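Local coordinates for protein cycloalternan-forming enzyme (Listeria monocytogenes serovar 1/2a, PDB 5F7U) that is a multidomain carbohydrate-active enzyme of glycoside hydrolase family 31, built round a TIM barrel, with glycan and magnesium ions bound in the model, at residues 756-761 / 784-789; 746-751 / 790-795; 605-610 / 641-646. The protein carries 1 engineered substitution. All blocks are in the same frame, centred on the assembly; numbering follows the deposited sequence.

Contact 1: 756-761 / 784-789; sequences QTEKEV and SYYADV. With GLC (alpha-D-glucopyranose), chain B; GLC (alpha-D-glucopyranose), chain C.
The two-stranded antiparallel sheet of the family 31 C-terminal domain, strands 758-763 and 781-786, forms this contact, and its second strand is one wall of a glycan pocket. Lys759 and Tyr785 are the hydrogen-bonded pair, Lys759 N giving to Tyr785 O and Tyr785 N to Lys759 O, each at 2.8 Å. Past the strand ends Ala787 N adds an almost straight bond (173°) to Thr757 O, 2.8 Å long. On the face of Glu758, Ser784 and Tyr786, the glutamate chain bends at chi2 (-68°) and folds across to the partner strand. There Ser784 OG, anti to its backbone N, donates to Glu758 OE1 over 2.7 Å, arriving from above the carboxylate plane. A water gives its protons to the same OE1 and to Ser784 O. The other oxygen, Glu758 OE2, sits by Tyr786 CD1, with carboxylate and ring 41° apart. Oblique to the same ring, O5 of the chain C glucose lies 3.4 Å from Tyr786 CD2. The glucose of chain B lies along the outer edge of 784-786, turned away from 758-761, its C2 3.6 Å above the centre of the Tyr785 ring, whose OH is held by Asp770. The backbone adds two bonds: Tyr786 N donates to glucose O3 at 3.0 Å, and glucose O2 donates to Tyr786 O at 2.6 Å; Asp770, His777 and Asn773 also bond the bound glucose. One residue's amide and carbonyl thus read two neighbouring hydroxyls while the preceding tyrosine offers a flat apolar floor, a pairing characteristic of sugar-binding sites.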
loop_
_atom_site.group_PDB
_atom_site.type_symbol
_atom_site.label_atom_id
_atom_site.label_comp_id
_atom_site.label_asym_id
_atom_site.label_seq_id
_atom_site.Cartn_x
_atom_site.Cartn_y
_atom_site.Cartn_z
ATOM N N GLN A 756 -11.954 20.911 -7.387
ATOM C CA GLN A 756 -12.281 21.038 -5.975
ATOM C C GLN A 756 -11.310 21.980 -5.257
ATOM O O GLN A 756 -10.095 21.891 -5.457
ATOM C CB GLN A 756 -12.242 19.661 -5.315
ATOM C CG GLN A 756 -12.502 19.688 -3.813
ATOM C CD GLN A 756 -12.506 18.298 -3.195
ATOM O OE1 GLN A 756 -11.853 17.378 -3.684
ATOM N NE2 GLN A 756 -13.238 18.148 -2.106
ATOM N N THR A 757 -11.862 22.890 -4.461
ATOM C CA THR A 757 -11.074 23.705 -3.529
ATOM C C THR A 757 -11.619 23.667 -2.087
ATOM O O THR A 757 -10.926 24.066 -1.156
ATOM C CB THR A 757 -10.955 25.170 -3.995
ATOM O OG1 THR A 757 -12.267 25.714 -4.148
ATOM C CG2 THR A 757 -10.201 25.296 -5.337
ATOM N N GLU A 758 -12.839 23.177 -1.887
ATOM C CA GLU A 758 -13.329 22.985 -0.518
ATOM C C GLU A 758 -13.235 21.507 -0.168
ATOM O O GLU A 758 -14.060 20.706 -0.618
ATOM C CB GLU A 758 -14.759 23.524 -0.331
ATOM C CG GLU A 758 -14.846 25.050 -0.250
ATOM C CD GLU A 758 -14.217 25.653 1.026
ATOM O OE1 GLU A 758 -14.034 24.937 2.054
ATOM O OE2 GLU A 758 -13.918 26.878 1.020
ATOM N N LYS A 759 -12.219 21.161 0.617
ATOM C CA LYS A 759 -11.893 19.758 0.890
ATOM C C LYS A 759 -12.465 19.328 2.238
ATOM O O LYS A 759 -12.142 19.922 3.271
ATOM C CB LYS A 759 -10.367 19.568 0.866
ATOM C CG LYS A 759 -9.847 18.215 1.369
ATOM C CD LYS A 759 -10.267 17.080 0.435
ATOM C CE LYS A 759 -9.622 15.787 0.920
ATOM N NZ LYS A 759 -10.015 14.603 0.087
ATOM N N GLU A 760 -13.308 18.290 2.226
ATOM C CA GLU A 760 -13.813 17.705 3.475
ATOM C C GLU A 760 -12.710 16.855 4.067
ATOM O O GLU A 760 -12.059 16.086 3.337
ATOM C CB GLU A 760 -15.021 16.810 3.203
ATOM C CG GLU A 760 -16.300 17.585 2.990
ATOM C CD GLU A 760 -17.511 16.683 2.755
ATOM O OE1 GLU A 760 -17.415 15.438 2.840
ATOM O OE2 GLU A 760 -18.570 17.231 2.467
ATOM N N VAL A 761 -12.461 17.017 5.370
ATOM C CA VAL A 761 -11.490 16.172 6.071
ATOM C C VAL A 761 -12.168 15.596 7.297
ATOM O O VAL A 761 -12.619 16.364 8.163
ATOM C CB VAL A 761 -10.229 16.945 6.528
ATOM C CG1 VAL A 761 -9.204 15.967 7.121
ATOM C CG2 VAL A 761 -9.599 17.723 5.372
ATOM N N SER A 784 -14.416 21.436 6.822
ATOM C CA SER A 784 -14.207 21.920 5.454
ATOM C C SER A 784 -12.936 22.757 5.435
ATOM O O SER A 784 -12.835 23.757 6.143
ATOM C CB SER A 784 -15.415 22.727 4.984
ATOM O OG SER A 784 -15.268 23.095 3.623
ATOM N N TYR A 785 -11.959 22.327 4.650
ATOM C CA TYR A 785 -10.671 23.011 4.554
ATOM C C TYR A 785 -10.550 23.649 3.177
ATOM O O TYR A 785 -10.676 22.956 2.148
ATOM C CB TYR A 785 -9.537 21.993 4.769
ATOM C CG TYR A 785 -8.136 22.545 5.005
ATOM C CD1 TYR A 785 -7.342 22.958 3.940
ATOM C CD2 TYR A 785 -7.576 22.564 6.297
ATOM C CE1 TYR A 785 -6.039 23.417 4.143
ATOM C CE2 TYR A 785 -6.281 23.012 6.513
ATOM C CZ TYR A 785 -5.522 23.441 5.433
ATOM O OH TYR A 785 -4.236 23.882 5.631
ATOM N N TYR A 786 -10.322 24.971 3.141
ATOM C CA TYR A 786 -10.105 25.625 1.857
ATOM C C TYR A 786 -8.682 25.330 1.388
ATOM O O TYR A 786 -7.699 25.712 2.043
ATOM C CB TYR A 786 -10.347 27.149 1.912
ATOM C CG TYR A 786 -9.985 27.814 0.593
ATOM C CD1 TYR A 786 -10.786 27.633 -0.544
ATOM C CD2 TYR A 786 -8.825 28.590 0.471
ATOM C CE1 TYR A 786 -10.447 28.219 -1.769
ATOM C CE2 TYR A 786 -8.475 29.177 -0.744
ATOM C CZ TYR A 786 -9.288 28.993 -1.851
ATOM O OH TYR A 786 -8.949 29.598 -3.034
ATOM N N ALA A 787 -8.585 24.657 0.241
ATOM C CA ALA A 787 -7.279 24.330 -0.324
ATOM C C ALA A 787 -7.245 24.722 -1.790
ATOM O O ALA A 787 -7.823 24.035 -2.659
ATOM C CB ALA A 787 -6.990 22.841 -0.160
ATOM N N ASP A 788 -6.568 25.829 -2.081
ATOM C CA ASP A 788 -6.337 26.182 -3.478
ATOM C C ASP A 788 -5.399 25.151 -4.078
ATOM O O ASP A 788 -4.954 24.229 -3.375
ATOM C CB ASP A 788 -5.807 27.624 -3.627
ATOM C CG ASP A 788 -4.382 27.818 -3.088
ATOM O OD1 ASP A 788 -3.564 26.871 -2.982
ATOM O OD2 ASP A 788 -4.063 28.987 -2.788
ATOM N N VAL A 789 -5.101 25.297 -5.362
ATOM C CA VAL A 789 -4.362 24.268 -6.125
ATOM C C VAL A 789 -2.953 23.975 -5.580
ATOM O O VAL A 789 -2.405 22.901 -5.827
ATOM C CB VAL A 789 -4.363 24.605 -7.650
ATOM C CG1 VAL A 789 -3.492 25.821 -7.961
ATOM C CG2 VAL A 789 -3.929 23.418 -8.495
HETATM C C1 GLC B . -6.061 27.339 5.969
HETATM C C2 GLC B . -7.281 26.659 5.344
HETATM C C3 GLC B . -8.453 26.714 6.334
HETATM C C4 GLC B . -8.041 26.146 7.702
HETATM C C5 GLC B . -6.824 26.922 8.231
HETATM C C6 GLC B . -6.281 26.452 9.577
HETATM O O2 GLC B . -7.627 27.337 4.130
HETATM O O3 GLC B . -9.598 26.041 5.795
HETATM O O4 GLC B . -9.117 26.225 8.638
HETATM O O5 GLC B . -5.771 26.783 7.265
HETATM O O6 GLC B . -5.952 25.060 9.495
HETATM C C1 GLC C . -10.002 32.099 2.730
HETATM C C2 GLC C . -9.316 32.928 3.843
HETATM C C3 GLC C . -8.437 32.077 4.778
HETATM C C4 GLC C . -9.382 31.001 5.339
HETATM C C5 GLC C . -9.984 30.116 4.231
HETATM C C6 GLC C . -11.419 29.707 4.584
HETATM O O1 GLC C . -9.553 32.464 1.413
HETATM O O2 GLC C . -8.629 34.071 3.311
HETATM O O3 GLC C . -7.765 32.979 5.708
HETATM O O4 GLC C . -8.768 30.143 6.305
HETATM O O5 GLC C . -9.861 30.671 2.901
HETATM O O6 GLC C . -12.448 30.340 3.811
HETATM O O HOH W 1 -13.540 26.503 4.545
#

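Contact 2: 746-751 / 790-795; sequences LLVAPI and DTLPVF
Three backbone hydrogen bonds zip 746-751 to 790-795, joining strands 746-748 and 794-797, inner neighbours in the six-stranded antiparallel sheet of the C-terminal domain. Leu747 and Phe795 are the hydrogen-bonded pair: Leu747 N reaches Phe795 O at 2.7 Å, and Phe795 N returns a bond to Leu747 O, both in the plane of the carbonyl they meet. Ala749 N then bonds Pro793 O nearly along its C=O axis, beyond the end of regular strand. The tight part is packed by apolar side chains. Val748 and Val794 lie side by side with CG2 of the first 4.0 Å from CG1 of the second. Farther on, the Ile751 side chain crosses Pro793 at about a right angle, its CD1 3.6 Å from Pro793 CD, while Leu792 CD1 turns back onto Pro750 CA at the same separation. Separately, the edge of the Phe795 ring comes to the carbonyl oxygen of Leu747 through CD1. Ala749 O is buried here with no polar partner in the model; Pro793 CD lies 3.2 Å from it. Toward Thr791 and Asp790 the segments part: both residues are partly exposed, and Asp790 touches nothing in 746-751, its OD1 pairing with Lys646 instead. Strand 740-742 flanks the pair beside Val748, Val761 of strand 758-763 packs on Leu747, Ala749 and Phe795, and helix 642-653 meets Pro750, Ile751 and Leu792 through Met651, Arg647 and Ala650.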
loop_
_atom_site.group_PDB
_atom_site.type_symbol
_atom_site.label_atom_id
_atom_site.label_comp_id
_atom_site.label_asym_id
_atom_site.label_seq_id
_atom_site.Cartn_x
_atom_site.Cartn_y
_atom_site.Cartn_z
ATOM N N LEU A 746 0.593 11.916 11.170
ATOM C CA LEU A 746 0.128 12.914 10.201
ATOM C C LEU A 746 -1.099 12.412 9.506
ATOM O O LEU A 746 -1.120 11.275 9.032
ATOM C CB LEU A 746 1.198 13.264 9.164
ATOM C CG LEU A 746 2.494 13.910 9.684
ATOM C CD1 LEU A 746 3.470 14.104 8.517
ATOM C CD2 LEU A 746 2.203 15.222 10.415
ATOM N N LEU A 747 -2.132 13.256 9.505
ATOM C CA LEU A 747 -3.329 12.975 8.726
ATOM C C LEU A 747 -3.234 13.802 7.449
ATOM O O LEU A 747 -3.159 15.055 7.494
ATOM C CB LEU A 747 -4.595 13.289 9.533
ATOM C CG LEU A 747 -5.969 12.829 8.984
ATOM C CD1 LEU A 747 -7.001 12.952 10.098
ATOM C CD2 LEU A 747 -6.442 13.608 7.753
ATOM N N VAL A 748 -3.224 13.114 6.303
ATOM C CA VAL A 748 -3.053 13.797 5.011
ATOM C C VAL A 748 -4.352 13.690 4.220
ATOM O O VAL A 748 -4.895 12.601 4.081
ATOM C CB VAL A 748 -1.907 13.155 4.172
ATOM C CG1 VAL A 748 -1.759 13.838 2.817
ATOM C CG2 VAL A 748 -0.594 13.199 4.935
ATOM N N ALA A 749 -4.802 14.805 3.633
ATOM C CA ALA A 749 -6.046 14.815 2.883
ATOM C C ALA A 749 -5.867 15.386 1.475
ATOM O O ALA A 749 -6.123 16.561 1.245
ATOM C CB ALA A 749 -7.119 15.563 3.680
ATOM N N PRO A 750 -5.413 14.546 0.513
ATOM C CA PRO A 750 -5.167 15.129 -0.806
ATOM C C PRO A 750 -6.474 15.473 -1.516
ATOM O O PRO A 750 -7.529 14.928 -1.176
ATOM C CB PRO A 750 -4.414 14.026 -1.542
ATOM C CG PRO A 750 -4.909 12.773 -0.939
ATOM C CD PRO A 750 -5.117 13.098 0.535
ATOM N N ILE A 751 -6.401 16.416 -2.446
ATOM C CA ILE A 751 -7.574 16.796 -3.227
ATOM C C ILE A 751 -7.495 15.978 -4.509
ATOM O O ILE A 751 -6.609 16.215 -5.358
ATOM C CB ILE A 751 -7.616 18.320 -3.526
ATOM C CG1 ILE A 751 -8.009 19.137 -2.287
ATOM C CG2 ILE A 751 -8.698 18.623 -4.565
ATOM C CD1 ILE A 751 -6.960 19.275 -1.205
ATOM N N ASP A 790 -2.400 24.910 -4.803
ATOM C CA ASP A 790 -1.063 24.761 -4.252
ATOM C C ASP A 790 -1.031 24.210 -2.839
ATOM O O ASP A 790 0.053 24.004 -2.290
ATOM C CB ASP A 790 -0.357 26.122 -4.288
ATOM C CG ASP A 790 -0.327 26.709 -5.659
ATOM O OD1 ASP A 790 0.073 25.985 -6.587
ATOM O OD2 ASP A 790 -0.682 27.912 -5.814
ATOM N N THR A 791 -2.211 23.939 -2.278
ATOM C CA THR A 791 -2.398 23.681 -0.841
ATOM C C THR A 791 -2.817 22.239 -0.572
ATOM O O THR A 791 -3.704 21.700 -1.251
ATOM C CB THR A 791 -3.460 24.665 -0.291
ATOM O OG1 THR A 791 -2.975 26.005 -0.465
ATOM C CG2 THR A 791 -3.795 24.424 1.190
ATOM N N LEU A 792 -2.202 21.641 0.445
ATOM C CA LEU A 792 -2.536 20.271 0.862
ATOM C C LEU A 792 -2.847 20.264 2.359
ATOM O O LEU A 792 -1.957 20.558 3.144
ATOM C CB LEU A 792 -1.324 19.347 0.598
ATOM C CG LEU A 792 -1.416 17.878 1.033
ATOM C CD1 LEU A 792 -2.334 17.106 0.099
ATOM C CD2 LEU A 792 -0.044 17.245 0.999
ATOM N N PRO A 793 -4.075 19.884 2.769
ATOM C CA PRO A 793 -4.358 19.799 4.223
ATOM C C PRO A 793 -3.558 18.659 4.856
ATOM O O PRO A 793 -3.689 17.515 4.429
ATOM C CB PRO A 793 -5.860 19.468 4.286
ATOM C CG PRO A 793 -6.391 19.773 2.914
ATOM C CD PRO A 793 -5.257 19.558 1.952
ATOM N N VAL A 794 -2.709 18.977 5.832
ATOM C CA VAL A 794 -1.969 17.953 6.598
ATOM C C VAL A 794 -2.001 18.363 8.066
ATOM O O VAL A 794 -1.705 19.513 8.378
ATOM C CB VAL A 794 -0.496 17.776 6.149
ATOM C CG1 VAL A 794 0.157 16.639 6.935
ATOM C CG2 VAL A 794 -0.391 17.440 4.652
ATOM N N PHE A 795 -2.349 17.420 8.944
ATOM C CA PHE A 795 -2.524 17.701 10.373
ATOM C C PHE A 795 -1.737 16.733 11.240
ATOM O O PHE A 795 -1.650 15.535 10.930
ATOM C CB PHE A 795 -3.995 17.592 10.773
ATOM C CG PHE A 795 -4.937 18.284 9.827
ATOM C CD1 PHE A 795 -5.353 17.649 8.653
ATOM C CD2 PHE A 795 -5.416 19.581 10.112
ATOM C CE1 PHE A 795 -6.216 18.287 7.769
ATOM C CE2 PHE A 795 -6.301 20.209 9.239
ATOM C CZ PHE A 795 -6.699 19.561 8.065
#

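Contact 3: 605-610 / 641-646; sequences STFDSF and TAELYK
Each segment is a loop residue or two leading into the first turn of a helix, and the two helix starts come nearest at Phe607 and Leu644, whose CA atoms are 6.7 Å apart. Both starts are N-capped by threonine: Ser609 N donates to Thr606 OG1 at 3.0 Å, and Leu644 N to Thr641 OG1 at 3.1 Å. A water links the backbones, giving a proton to Ser605 O and accepting from Thr641 N. Helices 607-622 and 642-653 belong to the TIM-barrel domain, and strand 628-631 of the parallel barrel lies between them in sequence, so the contact joins consecutive helices around the barrel's wall. Leu644 carries it. With CG anti to its backbone N (chi1 176°), its two methyls part: CD1 stands over the centre of the Phe607 ring, 3.8 Å from the centroid and only 3° off the normal, a CH-pi contact, whereas CD2 nestles on the backbone of Ser605, 3.4 Å from its C. The same CD1 meets Phe610 CD2 at 3.8 Å, so one methyl touches both phenylalanines, Phe607 over its face and Phe610 obliquely. At the tip of the Phe607 ring, CZ touches Leu644 CA at 3.6 Å. Glu643, extended beyond CG, runs past CE2 and CZ of that ring with its carboxylate, and its OE1 accepts from Gly755 N. The Trp630 ring meets that of Phe610 with the planes about 10° apart, while Arg647 packs against both phenylalanines.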
loop_
_atom_site.group_PDB
_atom_site.type_symbol
_atom_site.label_atom_id
_atom_site.label_comp_id
_atom_site.label_asym_id
_atom_site.label_seq_id
_atom_site.Cartn_x
_atom_site.Cartn_y
_atom_site.Cartn_z
ATOM N N SER A 605 -3.289 9.937 -17.122
ATOM C CA SER A 605 -3.171 11.238 -16.441
ATOM C C SER A 605 -4.541 11.882 -16.259
ATOM O O SER A 605 -4.869 12.907 -16.886
ATOM C CB SER A 605 -2.206 12.151 -17.202
ATOM O OG SER A 605 -0.891 11.605 -17.117
ATOM N N THR A 606 -5.333 11.292 -15.373
ATOM C CA THR A 606 -6.652 11.846 -15.043
ATOM C C THR A 606 -6.892 11.798 -13.534
ATOM O O THR A 606 -6.224 11.044 -12.820
ATOM C CB THR A 606 -7.812 11.068 -15.702
ATOM O OG1 THR A 606 -7.864 9.758 -15.136
ATOM C CG2 THR A 606 -7.646 10.961 -17.212
ATOM N N PHE A 607 -7.876 12.580 -13.076
ATOM C CA PHE A 607 -8.278 12.530 -11.668
ATOM C C PHE A 607 -8.914 11.187 -11.309
ATOM O O PHE A 607 -8.699 10.677 -10.213
ATOM C CB PHE A 607 -9.188 13.708 -11.317
ATOM C CG PHE A 607 -8.436 14.944 -10.932
ATOM C CD1 PHE A 607 -7.936 15.083 -9.642
ATOM C CD2 PHE A 607 -8.202 15.971 -11.858
ATOM C CE1 PHE A 607 -7.237 16.226 -9.267
ATOM C CE2 PHE A 607 -7.500 17.127 -11.485
ATOM C CZ PHE A 607 -7.018 17.238 -10.185
ATOM N N ASP A 608 -9.682 10.600 -12.229
ATOM C CA ASP A 608 -10.215 9.247 -11.988
ATOM C C ASP A 608 -9.085 8.240 -11.715
ATOM O O ASP A 608 -9.179 7.396 -10.802
ATOM C CB ASP A 608 -11.097 8.793 -13.170
ATOM C CG ASP A 608 -12.497 9.406 -13.150
ATOM O OD1 ASP A 608 -12.919 10.030 -12.150
ATOM O OD2 ASP A 608 -13.208 9.267 -14.166
ATOM N N SER A 609 -8.006 8.327 -12.488
ATOM C CA SER A 609 -6.869 7.429 -12.264
ATOM C C SER A 609 -6.182 7.715 -10.929
ATOM O O SER A 609 -5.792 6.789 -10.239
ATOM C CB SER A 609 -5.834 7.502 -13.397
ATOM O OG SER A 609 -6.455 7.109 -14.622
ATOM N N PHE A 610 -6.043 8.998 -10.599
ATOM C CA PHE A 610 -5.451 9.437 -9.312
ATOM C C PHE A 610 -6.258 8.792 -8.180
ATOM O O PHE A 610 -5.672 8.201 -7.258
ATOM C CB PHE A 610 -5.518 10.971 -9.279
ATOM C CG PHE A 610 -4.871 11.651 -8.078
ATOM C CD1 PHE A 610 -4.098 10.979 -7.128
ATOM C CD2 PHE A 610 -5.016 13.049 -7.974
ATOM C CE1 PHE A 610 -3.518 11.677 -6.062
ATOM C CE2 PHE A 610 -4.435 13.761 -6.917
ATOM C CZ PHE A 610 -3.674 13.067 -5.964
ATOM N N THR A 641 -3.109 18.127 -16.757
ATOM C CA THR A 641 -3.297 19.557 -16.585
ATOM C C THR A 641 -2.399 20.014 -15.433
ATOM O O THR A 641 -1.963 19.193 -14.614
ATOM C CB THR A 641 -4.752 19.872 -16.217
ATOM O OG1 THR A 641 -5.077 19.195 -14.995
ATOM C CG2 THR A 641 -5.707 19.371 -17.310
ATOM N N ALA A 642 -2.173 21.322 -15.344
ATOM C CA ALA A 642 -1.379 21.883 -14.250
ATOM C C ALA A 642 -2.024 21.571 -12.910
ATOM O O ALA A 642 -1.325 21.253 -11.926
ATOM C CB ALA A 642 -1.206 23.382 -14.434
ATOM N N GLU A 643 -3.356 21.636 -12.884
ATOM C CA GLU A 643 -4.124 21.313 -11.677
ATOM C C GLU A 643 -3.860 19.877 -11.234
ATOM O O GLU A 643 -3.513 19.629 -10.079
ATOM C CB GLU A 643 -5.624 21.503 -11.940
ATOM C CG GLU A 643 -6.474 21.243 -10.695
ATOM C CD GLU A 643 -7.956 21.131 -10.994
ATOM O OE1 GLU A 643 -8.736 21.014 -10.027
ATOM O OE2 GLU A 643 -8.348 21.173 -12.185
ATOM N N LEU A 644 -4.024 18.917 -12.146
ATOM C CA LEU A 644 -3.754 17.516 -11.781
ATOM C C LEU A 644 -2.302 17.345 -11.340
ATOM O O LEU A 644 -2.034 16.658 -10.346
ATOM C CB LEU A 644 -4.071 16.544 -12.931
ATOM C CG LEU A 644 -3.720 15.064 -12.656
ATOM C CD1 LEU A 644 -4.449 14.464 -11.438
ATOM C CD2 LEU A 644 -4.035 14.218 -13.872
ATOM N N TYR A 645 -1.377 17.945 -12.089
ATOM C CA TYR A 645 0.034 17.786 -11.774
ATOM C C TYR A 645 0.311 18.274 -10.336
ATOM O O TYR A 645 1.011 17.598 -9.582
ATOM C CB TYR A 645 0.918 18.494 -12.799
ATOM C CG TYR A 645 2.374 18.105 -12.643
ATOM C CD1 TYR A 645 2.866 16.949 -13.256
ATOM C CD2 TYR A 645 3.248 18.875 -11.851
ATOM C CE1 TYR A 645 4.183 16.574 -13.108
ATOM C CE2 TYR A 645 4.572 18.495 -11.692
ATOM C CZ TYR A 645 5.026 17.342 -12.319
ATOM O OH TYR A 645 6.340 16.954 -12.182
ATOM N N LYS A 646 -0.255 19.426 -9.974
ATOM C CA LYS A 646 -0.040 20.026 -8.648
ATOM C C LYS A 646 -0.679 19.191 -7.536
ATOM O O LYS A 646 -0.069 18.976 -6.472
ATOM C CB LYS A 646 -0.572 21.474 -8.614
ATOM C CG LYS A 646 0.315 22.461 -9.348
ATOM C CD LYS A 646 -0.254 23.859 -9.170
ATOM C CE LYS A 646 0.694 24.942 -9.682
ATOM N NZ LYS A 646 0.050 26.258 -9.378
HETATM O O HOH W 2 -5.227 15.873 -16.681
#

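How the contacts relate
Contact 2 is the most buried of the three, a backbone-bonded pairing with almost wholly apolar side chains, whereas contacts 1 and 3 are partly buried. Contacts 1 and 2 share one domain: contact 1 is nested inside the chain loop closed by contact 2, and their two sheets press together, with Tyr785 against Pro793 and Phe795, and Lys759 NZ bonded to Pro750 O. Only contact 1 uses its strands to hold sugar. Contact 3 belongs instead to the TIM barrel, relying on capped helix starts and a leucine methyl over a phenylalanine face rather than cross-strand bonds. A salt bridge, Lys646 to Asp790, ties it to contact 2, and Val789 leans on Glu643 and Lys646 from contact 1.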